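Local coordinates for protein TssK C (Escherichia coli, PDB 5M2Y) that serves in the type VI secretion baseplate, its C-terminal domain, the part described here, probably docking the baseplate onto the membrane complex, at residues L32-S37 and G118-E123; P48-A53 and Y112-L117. All coordinates share one frame; numbering follows the deposited sequence.

Contact 1 (L32-S37 and G118-E123); sequences LSVRSS and GDVKLE
With CG set between the backbone N and the carbonyl carbon (chi1 54°), Arg35 brings that atom 3.6 Å from Lys121 CB. The two side chains lie alongside each other, pointing the same way, and NH1 comes 3.2 Å from Lys121 CG near the guanidinium plane. NH2 forms a long salt bridge to Glu123 OE1 at 3.7 Å, the carboxylate turned almost perpendicular (87°) to the guanidinium. Lys121 NZ bonds back to Leu122 O at 2.8 Å and stays 5.5 Å from Arg35 NH1. Asn88 holds Arg35 NE and also satisfies the hydroxyl of buried Ser33. Beneath this polar face an antiparallel ladder joins Ser33 to Glu123 and Arg35 to Lys121 as hydrogen-bonded pairs. A water bridges the carbonyl oxygens of Ser33 and Lys121. On the other face the branched Val34 puts CG1 3.6 Å from Val120 CG2, and helix 40-50 covers Val34 through Leu43 and Phe47. Asp119 N donates to Ser37 OG at 3.2 Å; glycine suits position 118, where phi is positive and a CB would run into that oxygen. The chemistry implies a two-sided ladder, apolar toward the helix and charged on its partly exposed face, where Glu123 probably offsets some of Arg35's charge through the long bridge.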
ATOM      1  N   LEU A  32       1.852  -4.513   0.299  1.00 17.50           N
ATOM      2  CA  LEU A  32       0.963  -4.372   1.438  1.00 16.78           C
ATOM      3  C   LEU A  32       0.760  -5.733   2.099  1.00 19.94           C
ATOM      4  O   LEU A  32       0.599  -6.745   1.414  1.00 19.90           O
ATOM      5  CB  LEU A  32      -0.398  -3.807   0.992  1.00 16.49           C
ATOM      6  CG  LEU A  32      -0.473  -2.324   0.644  1.00 20.17           C
ATOM      7  CD1 LEU A  32      -1.803  -1.991  -0.016  1.00 19.66           C
ATOM      8  CD2 LEU A  32      -0.220  -1.445   1.881  1.00 22.34           C
ATOM      9  N   SER A  33       0.804  -5.747   3.426  1.00 16.50           N
ATOM     10  CA  SER A  33       0.524  -6.943   4.229  1.00 16.00           C
ATOM     11  C   SER A  33      -0.785  -6.611   4.942  1.00 19.83           C
ATOM     12  O   SER A  33      -0.891  -5.544   5.542  1.00 20.58           O
ATOM     13  CB  SER A  33       1.650  -7.220   5.220  1.00 19.50           C
ATOM     14  OG  SER A  33       1.268  -8.165   6.199  1.00 25.79           O
ATOM     15  N   VAL A  34      -1.808  -7.449   4.750  1.00 15.77           N
ATOM     16  CA  VAL A  34      -3.158  -7.171   5.241  1.00 15.76           C
ATOM     17  C   VAL A  34      -3.716  -8.271   6.132  1.00 19.29           C
ATOM     18  O   VAL A  34      -3.646  -9.442   5.788  1.00 18.02           O
ATOM     19  CB  VAL A  34      -4.128  -6.918   4.045  1.00 19.46           C
ATOM     20  CG1 VAL A  34      -5.483  -6.388   4.506  1.00 19.43           C
ATOM     21  CG2 VAL A  34      -3.508  -5.994   2.998  1.00 18.94           C
ATOM     22  N   ARG A  35      -4.281  -7.861   7.262  1.00 17.19           N
ATOM     23  CA  ARG A  35      -4.988  -8.758   8.159  1.00 18.25           C
ATOM     24  C   ARG A  35      -6.360  -8.163   8.341  1.00 22.73           C
ATOM     25  O   ARG A  35      -6.533  -6.941   8.340  1.00 21.52           O
ATOM     26  CB  ARG A  35      -4.269  -9.005   9.487  1.00 21.20           C
ATOM     27  CG  ARG A  35      -3.897  -7.775  10.269  1.00 34.66           C
ATOM     28  CD  ARG A  35      -2.930  -8.128  11.384  1.00 49.58           C
ATOM     29  NE  ARG A  35      -1.600  -8.469  10.878  1.00 59.83           N
ATOM     30  CZ  ARG A  35      -0.617  -7.587  10.712  1.00 73.17           C
ATOM     31  NH1 ARG A  35      -0.808  -6.311  11.003  1.00 62.39           N
ATOM     32  NH2 ARG A  35       0.559  -7.983  10.254  1.00 55.95           N
ATOM     33  N   SER A  36      -7.339  -9.038   8.421  1.00 21.18           N
ATOM     34  CA  SER A  36      -8.712  -8.617   8.545  1.00 22.04           C
ATOM     35  C   SER A  36      -9.582  -9.673   9.212  1.00 26.49           C
ATOM     36  O   SER A  36      -9.190 -10.827   9.291  1.00 25.70           O
ATOM     37  CB  SER A  36      -9.258  -8.289   7.168  1.00 26.33           C
ATOM     38  OG  SER A  36     -10.427  -7.534   7.363  1.00 37.02           O
ATOM     39  N   SER A  37     -10.773  -9.269   9.684  1.00 24.82           N
ATOM     40  CA  SER A  37     -11.771 -10.169  10.264  1.00 26.17           C
ATOM     41  C   SER A  37     -12.496 -10.901   9.111  1.00 31.69           C
ATOM     42  O   SER A  37     -13.189 -11.884   9.337  1.00 32.31           O
ATOM     43  CB  SER A  37     -12.752  -9.391  11.137  1.00 30.56           C
ATOM     44  OG  SER A  37     -13.316  -8.301  10.430  1.00 35.99           O
ATOM     45  N   GLY A 118     -13.918  -4.815   7.153  1.00 27.62           N
ATOM     46  CA  GLY A 118     -13.937  -5.193   8.553  1.00 27.81           C
ATOM     47  C   GLY A 118     -12.844  -4.533   9.351  1.00 31.22           C
ATOM     48  O   GLY A 118     -12.380  -3.456   8.997  1.00 30.75           O
ATOM     49  N   ASP A 119     -12.389  -5.245  10.388  0.50 28.18           N
ATOM     50  CA  ASP A 119     -11.330  -4.793  11.274  0.50 28.00           C
ATOM     51  C   ASP A 119      -9.986  -4.971  10.549  0.50 29.94           C
ATOM     52  O   ASP A 119      -9.190  -5.825  10.928  0.50 30.17           O
ATOM     53  CB  ASP A 119     -11.377  -5.588  12.593  0.50 30.89           C
ATOM     54  CG  ASP A 119     -10.758  -4.867  13.771  0.50 44.20           C
ATOM     55  OD1 ASP A 119      -9.744  -4.164  13.577  0.50 44.83           O
ATOM     56  OD2 ASP A 119     -11.270  -5.031  14.896  0.50 52.18           O
ATOM     57  N   VAL A 120      -9.711  -4.108   9.552  0.50 24.67           N
ATOM     58  CA  VAL A 120      -8.515  -4.217   8.715  0.50 23.64           C
ATOM     59  C   VAL A 120      -7.261  -3.554   9.340  0.50 26.09           C
ATOM     60  O   VAL A 120      -7.337  -2.516  10.001  0.50 26.10           O
ATOM     61  CB  VAL A 120      -8.806  -3.722   7.269  0.50 27.60           C
ATOM     62  CG1 VAL A 120      -9.005  -2.216   7.232  0.50 27.45           C
ATOM     63  CG2 VAL A 120      -7.726  -4.174   6.275  0.50 27.04           C
ATOM     64  N   LYS A 121      -6.114  -4.207   9.142  1.00 21.31           N
ATOM     65  CA  LYS A 121      -4.812  -3.686   9.536  1.00 19.95           C
ATOM     66  C   LYS A 121      -3.858  -3.863   8.365  1.00 21.38           C
ATOM     67  O   LYS A 121      -3.774  -4.937   7.777  1.00 20.62           O
ATOM     68  CB  LYS A 121      -4.292  -4.269  10.869  1.00 23.29           C
ATOM     69  CG  LYS A 121      -2.858  -3.902  11.297  1.00 36.36           C
ATOM     70  CD  LYS A 121      -2.531  -2.420  11.328  1.00 45.51           C
ATOM     71  CE  LYS A 121      -1.041  -2.211  11.391  1.00 54.15           C
ATOM     72  NZ  LYS A 121      -0.622  -0.860  10.949  1.00 60.20           N
ATOM     73  N   LEU A 122      -3.198  -2.764   8.009  1.00 17.28           N
ATOM     74  CA  LEU A 122      -2.252  -2.673   6.895  1.00 16.63           C
ATOM     75  C   LEU A 122      -0.832  -2.391   7.354  1.00 20.47           C
ATOM     76  O   LEU A 122      -0.619  -1.575   8.241  1.00 20.68           O
ATOM     77  CB  LEU A 122      -2.651  -1.509   5.986  1.00 16.87           C
ATOM     78  CG  LEU A 122      -3.692  -1.683   4.899  1.00 21.96           C
ATOM     79  CD1 LEU A 122      -4.994  -2.269   5.367  1.00 22.88           C
ATOM     80  CD2 LEU A 122      -3.825  -0.390   4.089  1.00 23.68           C
ATOM     81  N   GLU A 123       0.129  -2.994   6.673  1.00 17.06           N
ATOM     82  CA  GLU A 123       1.546  -2.716   6.863  1.00 16.55           C
ATOM     83  C   GLU A 123       2.144  -2.561   5.460  1.00 20.10           C
ATOM     84  O   GLU A 123       1.770  -3.317   4.562  1.00 19.62           O
ATOM     85  CB  GLU A 123       2.245  -3.793   7.692  1.00 17.74           C
ATOM     86  CG  GLU A 123       1.810  -3.784   9.148  1.00 24.18           C
ATOM     87  CD  GLU A 123       2.621  -4.671  10.087  1.00 39.48           C
ATOM     88  OE1 GLU A 123       3.294  -5.599   9.606  1.00 28.36           O
ATOM     89  OE2 GLU A 123       2.565  -4.431  11.312  1.00 33.82           O
TER
HETATM   90  O   HOH W   1      -1.038  -5.864   8.260  1.00 27.24           O

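Contact 2 (P48-A53 and Y112-L117); sequences PQLCKA and YTPASL
Tyr112 N donates to Lys52 O at 2.8 Å in a nearly straight bond (169°), the shorter half of a pair closed by Lys52 N and Tyr112 O at 3.1 Å. That second N-H lies in the carbonyl plane, on a lone pair of Tyr112 O, with the CA-H of Cys51 adding a weaker contact to the same oxygen (CA to Tyr112 O 3.3 Å). Lys52 and Tyr112 are an antiparallel hydrogen-bonded pair with their side chains on one face of the sheet, and Lys52 CB sits at the edge of the tyrosine ring. A lysine suits this exposed border: its aliphatic part borders the ring while NZ turns back to donate to Gln49 O, a carbonyl in the last turn of the preceding helix.

Leu50 carries the apolar half. Its CB meets Pro114 CG at 3.8 Å, the two side chains crossing at about a right angle, and CD1 lies 3.6 Å from Leu117 CD2 as the leucines slide past each other in opposite directions. The compact proline ring fits closely here, bringing CD to within 3.3 Å of Leu50 O. Leu117 is presented by a short 3-10 turn, closed by Leu117 N bonding to Pro114 O, and also packs on Leu43 and Phe47 of the helix. Thr113 OG1 accepts from Trp15 NE1, tying the loop to strand 14-18. In this domain helix 40-50 runs straight into strand 52-54, the outermost strand on its side of the eight-stranded antiparallel sheet, and the loop after 108-112 packs on the helix end.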
ATOM      1  N   PRO A  48      -8.060  -6.113  -3.679  1.00 15.23           N
ATOM      2  CA  PRO A  48      -7.572  -5.313  -4.825  1.00 15.36           C
ATOM      3  C   PRO A  48      -8.600  -4.345  -5.426  1.00 19.48           C
ATOM      4  O   PRO A  48      -8.215  -3.379  -6.078  1.00 19.21           O
ATOM      5  CB  PRO A  48      -7.159  -6.377  -5.841  1.00 17.15           C
ATOM      6  CG  PRO A  48      -6.847  -7.583  -5.005  1.00 20.80           C
ATOM      7  CD  PRO A  48      -7.888  -7.557  -3.943  1.00 16.71           C
ATOM      8  N   GLN A  49      -9.900  -4.614  -5.221  1.00 17.38           N
ATOM      9  CA  GLN A  49     -10.988  -3.762  -5.707  1.00 17.71           C
ATOM     10  C   GLN A  49     -11.529  -2.820  -4.649  1.00 21.12           C
ATOM     11  O   GLN A  49     -12.060  -1.775  -4.996  1.00 21.56           O
ATOM     12  CB  GLN A  49     -12.113  -4.606  -6.303  1.00 19.75           C
ATOM     13  CG  GLN A  49     -11.697  -5.215  -7.626  1.00 28.64           C
ATOM     14  CD  GLN A  49     -12.827  -5.816  -8.396  1.00 44.35           C
ATOM     15  OE1 GLN A  49     -13.364  -6.844  -8.009  1.00 38.20           O
ATOM     16  NE2 GLN A  49     -13.184  -5.201  -9.520  1.00 33.55           N
ATOM     17  N   LEU A  50     -11.394  -3.177  -3.368  1.00 16.53           N
ATOM     18  CA  LEU A  50     -11.873  -2.353  -2.261  1.00 15.65           C
ATOM     19  C   LEU A  50     -10.869  -1.291  -1.825  1.00 18.79           C
ATOM     20  O   LEU A  50     -11.269  -0.164  -1.559  1.00 17.73           O
ATOM     21  CB  LEU A  50     -12.292  -3.211  -1.068  1.00 15.78           C
ATOM     22  CG  LEU A  50     -13.557  -4.040  -1.267  1.00 20.38           C
ATOM     23  CD1 LEU A  50     -13.725  -5.040  -0.172  1.00 21.31           C
ATOM     24  CD2 LEU A  50     -14.794  -3.157  -1.342  1.00 22.63           C
ATOM     25  N   CYS A  51      -9.581  -1.652  -1.752  1.00 15.76           N
ATOM     26  CA  CYS A  51      -8.544  -0.715  -1.351  1.00 15.22           C
ATOM     27  C   CYS A  51      -8.211   0.205  -2.502  1.00 18.60           C
ATOM     28  O   CYS A  51      -7.969  -0.264  -3.611  1.00 18.14           O
ATOM     29  CB  CYS A  51      -7.308  -1.452  -0.839  1.00 14.93           C
ATOM     30  SG  CYS A  51      -5.979  -0.364  -0.284  1.00 19.09           S
ATOM     31  N   LYS A  52      -8.185   1.509  -2.228  1.00 15.58           N
ATOM     32  CA  LYS A  52      -7.883   2.506  -3.247  1.00 15.64           C
ATOM     33  C   LYS A  52      -6.757   3.408  -2.791  1.00 19.66           C
ATOM     34  O   LYS A  52      -6.785   3.910  -1.672  1.00 19.95           O
ATOM     35  CB  LYS A  52      -9.130   3.346  -3.564  1.00 18.05           C
ATOM     36  CG  LYS A  52     -10.328   2.546  -4.041  1.00 25.92           C
ATOM     37  CD  LYS A  52     -10.336   2.369  -5.564  1.00 33.54           C
ATOM     38  CE  LYS A  52     -11.628   1.610  -5.812  1.00 41.91           C
ATOM     39  NZ  LYS A  52     -11.547   0.498  -6.765  1.00 44.76           N
ATOM     40  N   ALA A  53      -5.779   3.638  -3.667  1.00 17.06           N
ATOM     41  CA  ALA A  53      -4.695   4.557  -3.373  1.00 16.59           C
ATOM     42  C   ALA A  53      -5.228   5.982  -3.560  1.00 19.87           C
ATOM     43  O   ALA A  53      -5.945   6.273  -4.523  1.00 19.16           O
ATOM     44  CB  ALA A  53      -3.541   4.312  -4.323  1.00 17.75           C
ATOM     45  N   TYR A 112      -7.134   3.988   1.077  1.00 15.10           N
ATOM     46  CA  TYR A 112      -8.482   3.963   1.586  1.00 14.98           C
ATOM     47  C   TYR A 112      -8.871   2.513   1.740  1.00 19.03           C
ATOM     48  O   TYR A 112      -8.718   1.726   0.806  1.00 17.76           O
ATOM     49  CB  TYR A 112      -9.439   4.675   0.611  1.00 16.46           C
ATOM     50  CG  TYR A 112     -10.901   4.371   0.846  1.00 17.92           C
ATOM     51  CD1 TYR A 112     -11.538   4.794   2.008  1.00 19.91           C
ATOM     52  CD2 TYR A 112     -11.645   3.683  -0.097  1.00 18.73           C
ATOM     53  CE1 TYR A 112     -12.878   4.519   2.232  1.00 20.01           C
ATOM     54  CE2 TYR A 112     -12.994   3.412   0.111  1.00 19.75           C
ATOM     55  CZ  TYR A 112     -13.601   3.829   1.283  1.00 26.28           C
ATOM     56  OH  TYR A 112     -14.939   3.610   1.498  1.00 25.86           O
ATOM     57  N   THR A 113      -9.381   2.173   2.920  1.00 16.09           N
ATOM     58  CA  THR A 113      -9.888   0.834   3.189  1.00 15.81           C
ATOM     59  C   THR A 113     -11.320   1.012   3.674  1.00 21.14           C
ATOM     60  O   THR A 113     -11.508   1.563   4.755  1.00 21.62           O
ATOM     61  CB  THR A 113      -9.009   0.079   4.191  1.00 19.44           C
ATOM     62  OG1 THR A 113      -8.908   0.813   5.405  1.00 20.82           O
ATOM     63  CG2 THR A 113      -7.617  -0.237   3.645  1.00 19.19           C
ATOM     64  N   PRO A 114     -12.341   0.600   2.887  1.00 18.54           N
ATOM     65  CA  PRO A 114     -13.732   0.776   3.335  1.00 18.95           C
ATOM     66  C   PRO A 114     -14.051  -0.085   4.541  1.00 22.86           C
ATOM     67  O   PRO A 114     -13.380  -1.088   4.763  1.00 21.25           O
ATOM     68  CB  PRO A 114     -14.555   0.343   2.114  1.00 21.00           C
ATOM     69  CG  PRO A 114     -13.666  -0.568   1.364  1.00 24.94           C
ATOM     70  CD  PRO A 114     -12.287  -0.053   1.564  1.00 20.01           C
ATOM     71  N   ALA A 115     -15.089   0.304   5.301  1.00 21.08           N
ATOM     72  CA  ALA A 115     -15.549  -0.411   6.490  1.00 22.03           C
ATOM     73  C   ALA A 115     -16.005  -1.849   6.203  1.00 25.77           C
ATOM     74  O   ALA A 115     -15.975  -2.680   7.105  1.00 26.02           O
ATOM     75  CB  ALA A 115     -16.653   0.361   7.167  1.00 23.65           C
ATOM     76  N   SER A 116     -16.359  -2.154   4.939  1.00 21.96           N
ATOM     77  CA  SER A 116     -16.773  -3.491   4.494  1.00 22.24           C
ATOM     78  C   SER A 116     -15.640  -4.512   4.652  1.00 27.38           C
ATOM     79  O   SER A 116     -15.910  -5.697   4.805  1.00 27.60           O
ATOM     80  CB  SER A 116     -17.224  -3.456   3.039  1.00 25.65           C
ATOM     81  OG  SER A 116     -16.151  -3.157   2.170  1.00 30.31           O
ATOM     82  N   LEU A 117     -14.380  -4.042   4.634  1.00 23.55           N
ATOM     83  CA  LEU A 117     -13.212  -4.892   4.829  1.00 23.72           C
ATOM     84  C   LEU A 117     -13.125  -5.374   6.252  1.00 30.04           C
ATOM     85  O   LEU A 117     -12.382  -6.290   6.501  1.00 30.26           O
ATOM     86  CB  LEU A 117     -11.901  -4.178   4.429  1.00 22.70           C
ATOM     87  CG  LEU A 117     -11.572  -4.132   2.932  1.00 26.48           C
ATOM     88  CD1 LEU A 117     -10.440  -3.191   2.643  1.00 25.95           C
ATOM     89  CD2 LEU A 117     -11.226  -5.500   2.397  1.00 27.56           C
TER

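Both contacts belong to one antiparallel sheet but differ in position: contact 1 pairs strands 28-35 and 121-128 in its interior, whereas contact 2 joins edge strand 52-54 to the end of 108-112. In contact 1 Val34 and Leu122 are buried while Arg35, Lys121 and Glu123 are partly exposed; in contact 2 Leu117 and Cys51 are buried while Leu50 and Pro114 stay partly exposed. Contact 1 relies on a regular ladder and a charged cluster; contact 2 has a single bridge and leans on leucine and proline packing. Helix 40-50 connects them, covering Val34 and Ser36 and supplying Leu50. They also touch directly: Leu122 CD1 lies 3.7 Å from Thr113 CG2, and Val120 packs on the same threonine.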